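PDB 2D5F: glycinin A3B4 subunit from Glycine max, which serves as a seed storage protein of the 11S globulin family, assembling into hexamers and probably laying up amino acids for the germinating seedling. Local coordinates for residues E24-I30 against R234-T239; T88-P92 against V246-K250; E333-R337 against S368-V372; N377-S381 against P489-P493. All coordinates share one frame; numbering follows the deposited sequence.

Contact 1: E24-I30 against R234-T239; sequences ESEGGLI and RKQIVT
Glu26 sits at the tip of a beta hairpin of the N-terminal cupin domain, in the type I turn that joins strands 21-24 and 28-32, and its side chain lies across Arg234-Thr239, a segment belonging to the other sheet of that domain. The case illustrates how one acidic side chain can tie a turn to a passing strand. CB packs near the backbone oxygen of Arg234. With CG anti to the backbone N (chi1 167°), the chain runs out extended, and Glu26 CG passes Thr239 OG1 at 3.5 Å. One carboxylate oxygen, Glu26 OE1, rests on the aliphatic part of Arg234, 3.5 Å from Arg234 CG. The other, OE2, takes the N-H of Thr239 at 2.7 Å through its anti lone pair, in a nearly straight bond. OE2 also accepts a hydrogen bond from water 1, which in turn joins Arg234 NH1 and Thr239 O. The guanidinium stands steeply to the carboxylate, 75° between planes, and they form no direct salt bridge; Arg234 instead pairs with Asp232 and with the backbone of Asn469 in the second subunit. The turn's backbone adds Glu26 N to Arg234 O (3.2 Å) and Gly27 N to Ile237 O (2.9 Å), the latter donor well above the carbonyl plane. Ile237 CD1 meets Ile30 CG1 at 3.8 Å, beside His58 and Arg50 of the carbonate pocket. Ser25 OG is buried without a polar partner. Water 2 bridges Gly27 and Thr239, donating to Gly27 O and accepting from Thr239 OG1 at 2.8 Å.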
loop_
_atom_site.group_PDB
_atom_site.type_symbol
_atom_site.label_atom_id
_atom_site.label_comp_id
_atom_site.label_asym_id
_atom_site.label_seq_id
_atom_site.Cartn_x
_atom_site.Cartn_y
_atom_site.Cartn_z
ATOM N N GLU B 24 -10.306 37.615 -23.414
ATOM C CA GLU B 24 -9.285 37.991 -24.381
ATOM C C GLU B 24 -8.151 38.737 -23.690
ATOM O O GLU B 24 -8.373 39.761 -23.047
ATOM C CB GLU B 24 -9.904 38.859 -25.481
ATOM C CG GLU B 24 -10.781 38.072 -26.445
ATOM C CD GLU B 24 -11.588 38.967 -27.360
ATOM O OE1 GLU B 24 -11.033 39.986 -27.820
ATOM O OE2 GLU B 24 -12.771 38.650 -27.626
ATOM N N SER B 25 -6.938 38.210 -23.815
ATOM C CA SER B 25 -5.761 38.816 -23.199
ATOM C C SER B 25 -4.778 39.275 -24.263
ATOM O O SER B 25 -4.918 38.957 -25.441
ATOM C CB SER B 25 -5.042 37.810 -22.289
ATOM O OG SER B 25 -5.897 37.333 -21.271
ATOM N N GLU B 26 -3.763 40.006 -23.829
ATOM C CA GLU B 26 -2.747 40.492 -24.742
ATOM C C GLU B 26 -2.112 39.366 -25.547
ATOM O O GLU B 26 -2.046 39.431 -26.775
ATOM C CB GLU B 26 -1.659 41.223 -23.962
ATOM C CG GLU B 26 -0.404 41.489 -24.767
ATOM C CD GLU B 26 0.673 42.146 -23.938
ATOM O OE1 GLU B 26 0.697 43.390 -23.867
ATOM O OE2 GLU B 26 1.487 41.417 -23.338
ATOM N N GLY B 27 -1.648 38.332 -24.847
ATOM C CA GLY B 27 -0.982 37.230 -25.517
ATOM C C GLY B 27 -1.779 35.973 -25.790
ATOM O O GLY B 27 -1.213 34.980 -26.252
ATOM N N GLY B 28 -3.079 35.998 -25.521
ATOM C CA GLY B 28 -3.875 34.812 -25.767
ATOM C C GLY B 28 -5.360 34.918 -25.489
ATOM O O GLY B 28 -5.918 36.010 -25.355
ATOM N N LEU B 29 -5.993 33.754 -25.392
ATOM C CA LEU B 29 -7.422 33.656 -25.160
ATOM C C LEU B 29 -7.747 32.497 -24.218
ATOM O O LEU B 29 -7.090 31.451 -24.248
ATOM C CB LEU B 29 -8.127 33.428 -26.499
ATOM C CG LEU B 29 -9.642 33.250 -26.514
ATOM C CD1 LEU B 29 -10.314 34.561 -26.111
ATOM C CD2 LEU B 29 -10.089 32.826 -27.904
ATOM N N ILE B 30 -8.754 32.697 -23.377
ATOM C CA ILE B 30 -9.203 31.662 -22.457
ATOM C C ILE B 30 -10.706 31.537 -22.637
ATOM O O ILE B 30 -11.442 32.516 -22.513
ATOM C CB ILE B 30 -8.905 32.013 -20.990
ATOM C CG1 ILE B 30 -7.391 32.056 -20.762
ATOM C CG2 ILE B 30 -9.535 30.971 -20.070
ATOM C CD1 ILE B 30 -6.996 32.388 -19.336
ATOM N N ARG B 234 -2.546 43.829 -19.130
ATOM C CA ARG B 234 -2.364 42.745 -20.089
ATOM C C ARG B 234 -3.237 41.516 -19.819
ATOM O O ARG B 234 -3.510 40.727 -20.728
ATOM C CB ARG B 234 -0.894 42.322 -20.109
ATOM C CG ARG B 234 0.084 43.437 -20.459
ATOM C CD ARG B 234 1.514 42.966 -20.265
ATOM N NE ARG B 234 1.771 42.631 -18.867
ATOM C CZ ARG B 234 2.817 41.928 -18.444
ATOM N NH1 ARG B 234 3.715 41.481 -19.316
ATOM N NH2 ARG B 234 2.960 41.663 -17.150
ATOM N N LYS B 235 -3.672 41.370 -18.570
ATOM C CA LYS B 235 -4.489 40.237 -18.131
ATOM C C LYS B 235 -3.616 38.988 -17.955
ATOM O O LYS B 235 -2.392 39.076 -18.074
ATOM C CB LYS B 235 -5.652 39.990 -19.103
ATOM C CG LYS B 235 -6.603 41.196 -19.179
ATOM C CD LYS B 235 -7.818 40.945 -20.061
ATOM C CE LYS B 235 -8.568 42.245 -20.352
ATOM N NZ LYS B 235 -8.928 42.995 -19.110
ATOM N N GLN B 236 -4.244 37.842 -17.676
ATOM C CA GLN B 236 -3.535 36.581 -17.398
ATOM C C GLN B 236 -2.610 35.931 -18.435
ATOM O O GLN B 236 -1.815 35.052 -18.089
ATOM C CB GLN B 236 -4.538 35.529 -16.906
ATOM C CG GLN B 236 -5.753 35.374 -17.782
ATOM C CD GLN B 236 -6.960 36.097 -17.218
ATOM O OE1 GLN B 236 -7.862 35.475 -16.652
ATOM N NE2 GLN B 236 -6.978 37.417 -17.359
ATOM N N ILE B 237 -2.726 36.314 -19.698
ATOM C CA ILE B 237 -1.843 35.766 -20.723
ATOM C C ILE B 237 -1.198 36.964 -21.408
ATOM O O ILE B 237 -1.880 37.781 -22.033
ATOM C CB ILE B 237 -2.596 34.921 -21.772
ATOM C CG1 ILE B 237 -3.239 33.702 -21.102
ATOM C CG2 ILE B 237 -1.624 34.445 -22.845
ATOM C CD1 ILE B 237 -3.947 32.771 -22.072
ATOM N N VAL B 238 0.115 37.071 -21.272
ATOM C CA VAL B 238 0.843 38.188 -21.846
ATOM C C VAL B 238 1.744 37.798 -23.012
ATOM O O VAL B 238 2.059 36.621 -23.212
ATOM C CB VAL B 238 1.710 38.857 -20.773
ATOM C CG1 VAL B 238 0.851 39.196 -19.561
ATOM C CG2 VAL B 238 2.860 37.935 -20.385
ATOM N N THR B 239 2.154 38.803 -23.781
ATOM C CA THR B 239 3.046 38.583 -24.907
ATOM C C THR B 239 4.444 38.987 -24.457
ATOM O O THR B 239 4.647 40.098 -23.965
ATOM C CB THR B 239 2.652 39.442 -26.121
ATOM O OG1 THR B 239 1.344 39.067 -26.569
ATOM C CG2 THR B 239 3.651 39.245 -27.250
HETATM O O HOH W 1 3.813 41.939 -22.291
HETATM O O HOH W 2 1.372 36.394 -27.475
#

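Contact 2: T88-P92 against V246-K250; sequences TFEKP and VISPK
Phe89 presents the edge of its ring to the backbone of Ile247: CD2 comes within 3.1 Å of Ile247 O, and the oxygen lies near the plane of the ring. No hydrogen bond crosses this contact, and that carbonyl oxygen is buried without a conventional donor, so the weakly positive rim of the aromatic ring is the polar surface it meets here. Further round the ring, Phe89 CE2 approaches Pro249 CD at 3.9 Å, the two side chains crossing at about a right angle. The companion half of the contact is aliphatic. Ile247 carries CG1 anti to its own carbonyl carbon (chi1 -55°), which sends CD1 alongside the base of Lys91, 3.5 Å from CB of that lysine; the rest of the lysine chain continues fully extended and leads off from the loop. Ile247 thereby fits between two residues that project from the same side of strand 89-92, a worked example of how strand alternation grips one apolar side chain. Glu90, between them, points to the other side, where its carboxylate is bound by Asn486, Ser487 and Gly488 of the third subunit. On the loop, Ser248 OG donates to Lys250 O at 2.9 Å, a bond within the loop. Strand 89-92 pairs with strand 107-118, whose His111 receives the N-H of Ile247 and whose His116 bonds to Ser248. The loop is thus held by both strands at the margin of the curled N-terminal sheet, with Val246 packed on Pro463 of the second subunit.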
loop_
_atom_site.group_PDB
_atom_site.type_symbol
_atom_site.label_atom_id
_atom_site.label_comp_id
_atom_site.label_asym_id
_atom_site.label_seq_id
_atom_site.Cartn_x
_atom_site.Cartn_y
_atom_site.Cartn_z
ATOM N N THR B 88 17.260 22.742 -9.730
ATOM C CA THR B 88 18.244 21.906 -10.420
ATOM C C THR B 88 18.741 22.412 -11.768
ATOM O O THR B 88 19.644 21.819 -12.359
ATOM C CB THR B 88 17.706 20.472 -10.615
ATOM O OG1 THR B 88 16.556 20.506 -11.467
ATOM C CG2 THR B 88 17.320 19.863 -9.270
ATOM N N PHE B 89 18.134 23.482 -12.266
ATOM C CA PHE B 89 18.551 24.086 -13.529
ATOM C C PHE B 89 19.273 25.374 -13.144
ATOM O O PHE B 89 18.649 26.337 -12.703
ATOM C CB PHE B 89 17.333 24.411 -14.402
ATOM C CG PHE B 89 16.894 23.276 -15.298
ATOM C CD1 PHE B 89 16.895 21.959 -14.839
ATOM C CD2 PHE B 89 16.468 23.528 -16.599
ATOM C CE1 PHE B 89 16.482 20.912 -15.665
ATOM C CE2 PHE B 89 16.051 22.489 -17.433
ATOM C CZ PHE B 89 16.059 21.174 -16.961
ATOM N N GLU B 90 20.591 25.392 -13.269
ATOM C CA GLU B 90 21.323 26.598 -12.906
ATOM C C GLU B 90 22.270 27.044 -14.008
ATOM O O GLU B 90 22.787 26.234 -14.776
ATOM C CB GLU B 90 22.084 26.390 -11.592
ATOM C CG GLU B 90 23.099 25.271 -11.623
ATOM C CD GLU B 90 23.709 25.002 -10.258
ATOM O OE1 GLU B 90 24.539 24.077 -10.156
ATOM O OE2 GLU B 90 23.357 25.708 -9.289
ATOM N N LYS B 91 22.476 28.350 -14.084
ATOM C CA LYS B 91 23.346 28.926 -15.091
ATOM C C LYS B 91 24.358 29.850 -14.429
ATOM O O LYS B 91 23.989 30.869 -13.851
ATOM C CB LYS B 91 22.507 29.710 -16.098
ATOM C CG LYS B 91 23.289 30.327 -17.239
ATOM C CD LYS B 91 22.343 31.069 -18.166
ATOM C CE LYS B 91 23.065 31.665 -19.358
ATOM N NZ LYS B 91 22.108 32.393 -20.248
ATOM N N PRO B 92 25.647 29.488 -14.477
ATOM C CA PRO B 92 26.684 30.330 -13.868
ATOM C C PRO B 92 26.817 31.649 -14.634
ATOM O O PRO B 92 26.639 31.689 -15.853
ATOM C CB PRO B 92 27.940 29.469 -13.984
ATOM C CG PRO B 92 27.393 28.069 -13.942
ATOM C CD PRO B 92 26.197 28.176 -14.854
ATOM N N VAL B 246 14.906 30.947 -20.911
ATOM C CA VAL B 246 15.005 30.241 -19.638
ATOM C C VAL B 246 16.103 29.204 -19.795
ATOM O O VAL B 246 16.510 28.895 -20.910
ATOM C CB VAL B 246 13.692 29.495 -19.261
ATOM C CG1 VAL B 246 12.514 30.458 -19.259
ATOM C CG2 VAL B 246 13.450 28.344 -20.230
ATOM N N ILE B 247 16.581 28.664 -18.684
ATOM C CA ILE B 247 17.623 27.653 -18.743
ATOM C C ILE B 247 17.002 26.343 -19.210
ATOM O O ILE B 247 16.015 25.879 -18.629
ATOM C CB ILE B 247 18.263 27.438 -17.364
ATOM C CG1 ILE B 247 18.772 28.776 -16.816
ATOM C CG2 ILE B 247 19.414 26.454 -17.473
ATOM C CD1 ILE B 247 19.198 28.718 -15.367
ATOM N N SER B 248 17.562 25.758 -20.266
ATOM C CA SER B 248 17.061 24.490 -20.790
ATOM C C SER B 248 17.978 23.940 -21.874
ATOM O O SER B 248 18.481 24.688 -22.713
ATOM C CB SER B 248 15.647 24.659 -21.351
ATOM O OG SER B 248 15.092 23.404 -21.717
ATOM N N PRO B 249 18.219 22.616 -21.864
ATOM C CA PRO B 249 19.085 21.971 -22.858
ATOM C C PRO B 249 18.541 22.157 -24.270
ATOM O O PRO B 249 19.282 22.151 -25.247
ATOM C CB PRO B 249 19.072 20.505 -22.427
ATOM C CG PRO B 249 18.878 20.594 -20.936
ATOM C CD PRO B 249 17.811 21.654 -20.824
ATOM N N LYS B 250 17.229 22.324 -24.356
ATOM C CA LYS B 250 16.537 22.509 -25.622
ATOM C C LYS B 250 15.720 23.789 -25.498
ATOM O O LYS B 250 14.938 23.935 -24.555
ATOM C CB LYS B 250 15.617 21.309 -25.866
ATOM C CG LYS B 250 14.582 21.480 -26.965
ATOM C CD LYS B 250 13.540 20.367 -26.877
ATOM C CE LYS B 250 12.437 20.550 -27.901
ATOM N NZ LYS B 250 12.982 20.532 -29.286
#

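Contact 3: E333-R337 against S368-V372; sequences ENIAR and SAQYV
Ala336 sets its methyl group over one face of the Tyr371 ring, a CH-pi contact in which CB stands 3.7 Å from the ring centroid and 14° off the normal. The methyl lies nearer the rim than the middle, and its closest ring atom is CE1, at 3.6 Å from Ala336 CB. Ile335 packs beside it: CG1 touches Tyr371 CB at 3.8 Å, and CD1 continues over the strand backbone to within 3.8 Å of Gln370 C. Because CG1 of Ile335 is anti to the backbone N (chi1 -170°), the side chain is stretched far enough for CD1 also to reach Ala369 CB at 4.1 Å. The two segments belong to different halves of a bicupin: Glu333-Arg337 runs off strand 332-334, the outermost strand, within this chain, of an N-terminal sheet, while Ser368-Val372 lies on strand 368-374 of the C-terminal sheet. Met68 and Ile70, of the N-terminal domain, add apolar surface to the same junction. In the next shell, hydrogen bonds between Tyr371 OH and both Glu440 OE2 and Thr395 OG1 hold the far end of the ring, and Arg350 takes the carbonyl oxygen of Ala336. Backbone bonds to Gly120 steady Ile335 and Ala336 from the N-terminal side. Gln370 points away from the junction; its amide is bound by Lys445 and Thr353, with a magnesium ion about 5 Å from the side chain.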
loop_
_atom_site.group_PDB
_atom_site.type_symbol
_atom_site.label_atom_id
_atom_site.label_comp_id
_atom_site.label_asym_id
_atom_site.label_seq_id
_atom_site.Cartn_x
_atom_site.Cartn_y
_atom_site.Cartn_z
ATOM N N GLU B 333 2.750 13.323 -20.776
ATOM C CA GLU B 333 2.901 12.121 -21.574
ATOM C C GLU B 333 2.178 12.319 -22.901
ATOM O O GLU B 333 1.110 12.933 -22.940
ATOM C CB GLU B 333 2.261 10.942 -20.832
ATOM C CG GLU B 333 2.615 9.571 -21.377
ATOM C CD GLU B 333 4.049 9.190 -21.059
ATOM O OE1 GLU B 333 4.446 9.334 -19.883
ATOM O OE2 GLU B 333 4.777 8.747 -21.973
ATOM N N ASN B 334 2.747 11.809 -23.988
ATOM C CA ASN B 334 2.064 11.926 -25.265
ATOM C C ASN B 334 0.943 10.900 -25.236
ATOM O O ASN B 334 1.129 9.798 -24.725
ATOM C CB ASN B 334 2.975 11.592 -26.440
ATOM C CG ASN B 334 2.236 11.654 -27.764
ATOM O OD1 ASN B 334 2.047 12.735 -28.333
ATOM N ND2 ASN B 334 1.779 10.500 -28.245
ATOM N N ILE B 335 -0.223 11.255 -25.764
ATOM C CA ILE B 335 -1.332 10.304 -25.783
ATOM C C ILE B 335 -1.863 10.049 -27.192
ATOM O O ILE B 335 -2.411 8.984 -27.463
ATOM C CB ILE B 335 -2.524 10.792 -24.912
ATOM C CG1 ILE B 335 -3.552 9.664 -24.752
ATOM C CG2 ILE B 335 -3.197 11.997 -25.571
ATOM C CD1 ILE B 335 -4.759 10.035 -23.891
ATOM N N ALA B 336 -1.682 11.020 -28.084
ATOM C CA ALA B 336 -2.210 10.925 -29.439
ATOM C C ALA B 336 -1.386 10.268 -30.542
ATOM O O ALA B 336 -1.954 9.893 -31.566
ATOM C CB ALA B 336 -2.660 12.308 -29.900
ATOM N N ARG B 337 -0.073 10.126 -30.363
ATOM C CA ARG B 337 0.754 9.500 -31.399
ATOM C C ARG B 337 0.229 8.122 -31.782
ATOM O O ARG B 337 -0.022 7.282 -30.923
ATOM C CB ARG B 337 2.211 9.354 -30.948
ATOM C CG ARG B 337 3.083 10.572 -31.188
ATOM C CD ARG B 337 4.558 10.182 -31.145
ATOM N NE ARG B 337 4.939 9.629 -29.849
ATOM C CZ ARG B 337 5.468 10.340 -28.854
ATOM N NH1 ARG B 337 5.689 11.641 -29.006
ATOM N NH2 ARG B 337 5.764 9.750 -27.702
ATOM N N SER B 368 -7.817 9.926 -15.614
ATOM C CA SER B 368 -7.208 9.153 -16.686
ATOM C C SER B 368 -7.844 9.628 -17.982
ATOM O O SER B 368 -8.730 10.482 -17.974
ATOM C CB SER B 368 -7.428 7.649 -16.490
ATOM O OG SER B 368 -8.794 7.334 -16.382
ATOM N N ALA B 369 -7.393 9.086 -19.103
ATOM C CA ALA B 369 -7.949 9.499 -20.380
ATOM C C ALA B 369 -7.680 8.500 -21.483
ATOM O O ALA B 369 -6.895 7.569 -21.322
ATOM C CB ALA B 369 -7.375 10.860 -20.778
ATOM N N GLN B 370 -8.366 8.701 -22.600
ATOM C CA GLN B 370 -8.174 7.874 -23.775
ATOM C C GLN B 370 -8.187 8.801 -24.978
ATOM O O GLN B 370 -8.785 9.879 -24.939
ATOM C CB GLN B 370 -9.284 6.827 -23.913
ATOM C CG GLN B 370 -9.177 5.688 -22.907
ATOM C CD GLN B 370 -10.181 4.585 -23.162
ATOM O OE1 GLN B 370 -11.370 4.843 -23.291
ATOM N NE2 GLN B 370 -9.702 3.343 -23.230
ATOM N N TYR B 371 -7.476 8.407 -26.025
ATOM C CA TYR B 371 -7.478 9.182 -27.252
ATOM C C TYR B 371 -7.988 8.194 -28.279
ATOM O O TYR B 371 -7.443 7.095 -28.421
ATOM C CB TYR B 371 -6.088 9.672 -27.634
ATOM C CG TYR B 371 -6.156 10.716 -28.721
ATOM C CD1 TYR B 371 -5.825 10.411 -30.045
ATOM C CD2 TYR B 371 -6.613 11.996 -28.437
ATOM C CE1 TYR B 371 -5.959 11.368 -31.060
ATOM C CE2 TYR B 371 -6.749 12.953 -29.438
ATOM C CZ TYR B 371 -6.424 12.635 -30.741
ATOM O OH TYR B 371 -6.591 13.592 -31.718
ATOM N N VAL B 372 -9.058 8.570 -28.960
ATOM C CA VAL B 372 -9.668 7.695 -29.940
ATOM C C VAL B 372 -9.647 8.287 -31.342
ATOM O O VAL B 372 -9.956 9.466 -31.539
ATOM C CB VAL B 372 -11.136 7.399 -29.549
ATOM C CG1 VAL B 372 -11.783 6.492 -30.582
ATOM C CG2 VAL B 372 -11.183 6.743 -28.157
#

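Contact 4: N377-S381 against P489-P493; sequences NGIYS and PLVNP
Ile379 and Val491 form an antiparallel hydrogen-bonded pair, each satisfying the other's backbone: Ile379 N donates to Val491 O at 2.8 Å, and Val491 N returns a short, nearly straight bond of 2.6 Å to Ile379 O. Both donors lie in the plane of the carbonyl they address. Two residues along, Ser381 N reaches Pro489 O at 3.0 Å, approaching nearly along the C=O axis. The hydroxyl of Ser381, turned to lie between its backbone N and carbonyl carbon (chi1 53°), comes within 3.1 Å of Pro489 O from OG, although its proton has another acceptor within reach. Tyr380 and Leu490 make the intervening non-hydrogen-bonded pair; next to it Leu490 CA offers a C-H to Ile379 O at 3.2 Å. Asn377 O, beside the ring of Pro493, receives its hydrogen bond from Gln433 of the adjoining strand. Side chains take opposite faces. Ile379 CB and Val491 CB meet at 4.1 Å on the face that packs on Phe212 and Ser216 of the fourth subunit. Across the sheet, Tyr380 CE1 touches Pro489 CB at 3.9 Å, the two side chains aslant, and the tyrosine stacks on His383, with a magnesium ion about 4 Å from its side chain. The C-terminal end of the chain is added as a short edge strand to the second, C-terminal cupin domain. Pro489 and Pro493 have no N-H to give, and Leu490 lies in the non-hydrogen-bonded pair, so 489-493 bonds to 377-381 through the N-H of Val491 and the carbonyl oxygens of Pro489 and Val491.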
loop_
_atom_site.group_PDB
_atom_site.type_symbol
_atom_site.label_atom_id
_atom_site.label_comp_id
_atom_site.label_asym_id
_atom_site.label_seq_id
_atom_site.Cartn_x
_atom_site.Cartn_y
_atom_site.Cartn_z
ATOM N N ASN B 377 -16.390 5.839 -41.331
ATOM C CA ASN B 377 -17.314 4.755 -41.027
ATOM C C ASN B 377 -16.845 3.814 -39.921
ATOM O O ASN B 377 -17.526 2.838 -39.602
ATOM C CB ASN B 377 -17.610 3.950 -42.292
ATOM C CG ASN B 377 -18.280 4.785 -43.359
ATOM O OD1 ASN B 377 -19.300 5.420 -43.108
ATOM N ND2 ASN B 377 -17.709 4.790 -44.558
ATOM N N GLY B 378 -15.690 4.109 -39.335
ATOM C CA GLY B 378 -15.175 3.267 -38.269
ATOM C C GLY B 378 -16.074 3.326 -37.053
ATOM O O GLY B 378 -16.528 4.402 -36.656
ATOM N N ILE B 379 -16.328 2.174 -36.448
ATOM C CA ILE B 379 -17.203 2.116 -35.286
ATOM C C ILE B 379 -16.547 1.664 -33.984
ATOM O O ILE B 379 -15.752 0.724 -33.961
ATOM C CB ILE B 379 -18.392 1.167 -35.542
ATOM C CG1 ILE B 379 -19.293 1.727 -36.645
ATOM C CG2 ILE B 379 -19.181 0.959 -34.252
ATOM C CD1 ILE B 379 -20.442 0.808 -37.014
ATOM N N TYR B 380 -16.889 2.360 -32.903
ATOM C CA TYR B 380 -16.423 2.005 -31.567
ATOM C C TYR B 380 -17.731 1.454 -30.984
ATOM O O TYR B 380 -18.574 2.213 -30.497
ATOM C CB TYR B 380 -15.975 3.248 -30.793
ATOM C CG TYR B 380 -15.275 2.955 -29.478
ATOM C CD1 TYR B 380 -15.444 1.732 -28.822
ATOM C CD2 TYR B 380 -14.478 3.924 -28.865
ATOM C CE1 TYR B 380 -14.838 1.485 -27.587
ATOM C CE2 TYR B 380 -13.878 3.692 -27.641
ATOM C CZ TYR B 380 -14.060 2.471 -27.004
ATOM O OH TYR B 380 -13.462 2.247 -25.783
ATOM N N SER B 381 -17.905 0.139 -31.076
ATOM C CA SER B 381 -19.129 -0.520 -30.620
ATOM C C SER B 381 -19.584 -0.164 -29.206
ATOM O O SER B 381 -18.790 0.283 -28.379
ATOM C CB SER B 381 -18.985 -2.039 -30.764
ATOM O OG SER B 381 -17.818 -2.514 -30.129
ATOM N N PRO B 489 -13.214 -3.901 -30.027
ATOM C CA PRO B 489 -14.243 -2.861 -29.919
ATOM C C PRO B 489 -14.315 -1.949 -31.143
ATOM O O PRO B 489 -15.285 -1.214 -31.326
ATOM C CB PRO B 489 -13.829 -2.101 -28.663
ATOM C CG PRO B 489 -12.342 -2.159 -28.726
ATOM C CD PRO B 489 -12.079 -3.602 -29.134
ATOM N N LEU B 490 -13.282 -1.988 -31.976
ATOM C CA LEU B 490 -13.256 -1.154 -33.172
ATOM C C LEU B 490 -13.743 -1.987 -34.350
ATOM O O LEU B 490 -13.119 -2.983 -34.717
ATOM C CB LEU B 490 -11.838 -0.632 -33.408
ATOM C CG LEU B 490 -11.378 0.270 -32.260
ATOM C CD1 LEU B 490 -9.872 0.443 -32.286
ATOM C CD2 LEU B 490 -12.094 1.606 -32.361
ATOM N N VAL B 491 -14.858 -1.561 -34.939
ATOM C CA VAL B 491 -15.479 -2.281 -36.046
ATOM C C VAL B 491 -15.539 -1.569 -37.394
ATOM O O VAL B 491 -15.946 -0.412 -37.492
ATOM C CB VAL B 491 -16.916 -2.688 -35.667
ATOM C CG1 VAL B 491 -17.610 -3.350 -36.852
ATOM C CG2 VAL B 491 -16.885 -3.624 -34.468
ATOM N N ASN B 492 -15.131 -2.277 -38.440
ATOM C CA ASN B 492 -15.194 -1.726 -39.786
ATOM C C ASN B 492 -16.422 -2.376 -40.418
ATOM O O ASN B 492 -16.382 -3.532 -40.834
ATOM C CB ASN B 492 -13.916 -2.056 -40.570
ATOM C CG ASN B 492 -13.649 -3.549 -40.674
ATOM O OD1 ASN B 492 -13.658 -4.115 -41.775
ATOM N ND2 ASN B 492 -13.402 -4.197 -39.533
ATOM N N PRO B 493 -17.546 -1.646 -40.472
ATOM C CA PRO B 493 -18.758 -2.219 -41.059
ATOM C C PRO B 493 -18.624 -2.504 -42.557
ATOM O O PRO B 493 -17.705 -1.939 -43.196
ATOM C CB PRO B 493 -19.813 -1.163 -40.750
ATOM C CG PRO B 493 -19.034 0.103 -40.865
ATOM C CD PRO B 493 -17.756 -0.230 -40.118
ATOM O OXT PRO B 493 -19.449 -3.289 -43.070
#

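Followed from the N terminus, the chain leaves contact 1 at its first hairpin and returns after 203 intervening residues. Before that return it passes 88-92, the first half of contact 2, which closes just after contact 1, at 246-250; the two therefore cross, and both reach the curled sheet of the N-terminal cupin domain. Contact 3 comes next in series, closing a loop of only 30 residues and laying the end of the N-terminal sheet against the C-terminal domain. Contact 4 then spans 107 residues to bring in the C terminus. Contacts 3 and 4 touch where Val372 CG1 meets Tyr380 CD2 at 4.1 Å, whereas the centres of contacts 2 and 4 lie 48 Å apart.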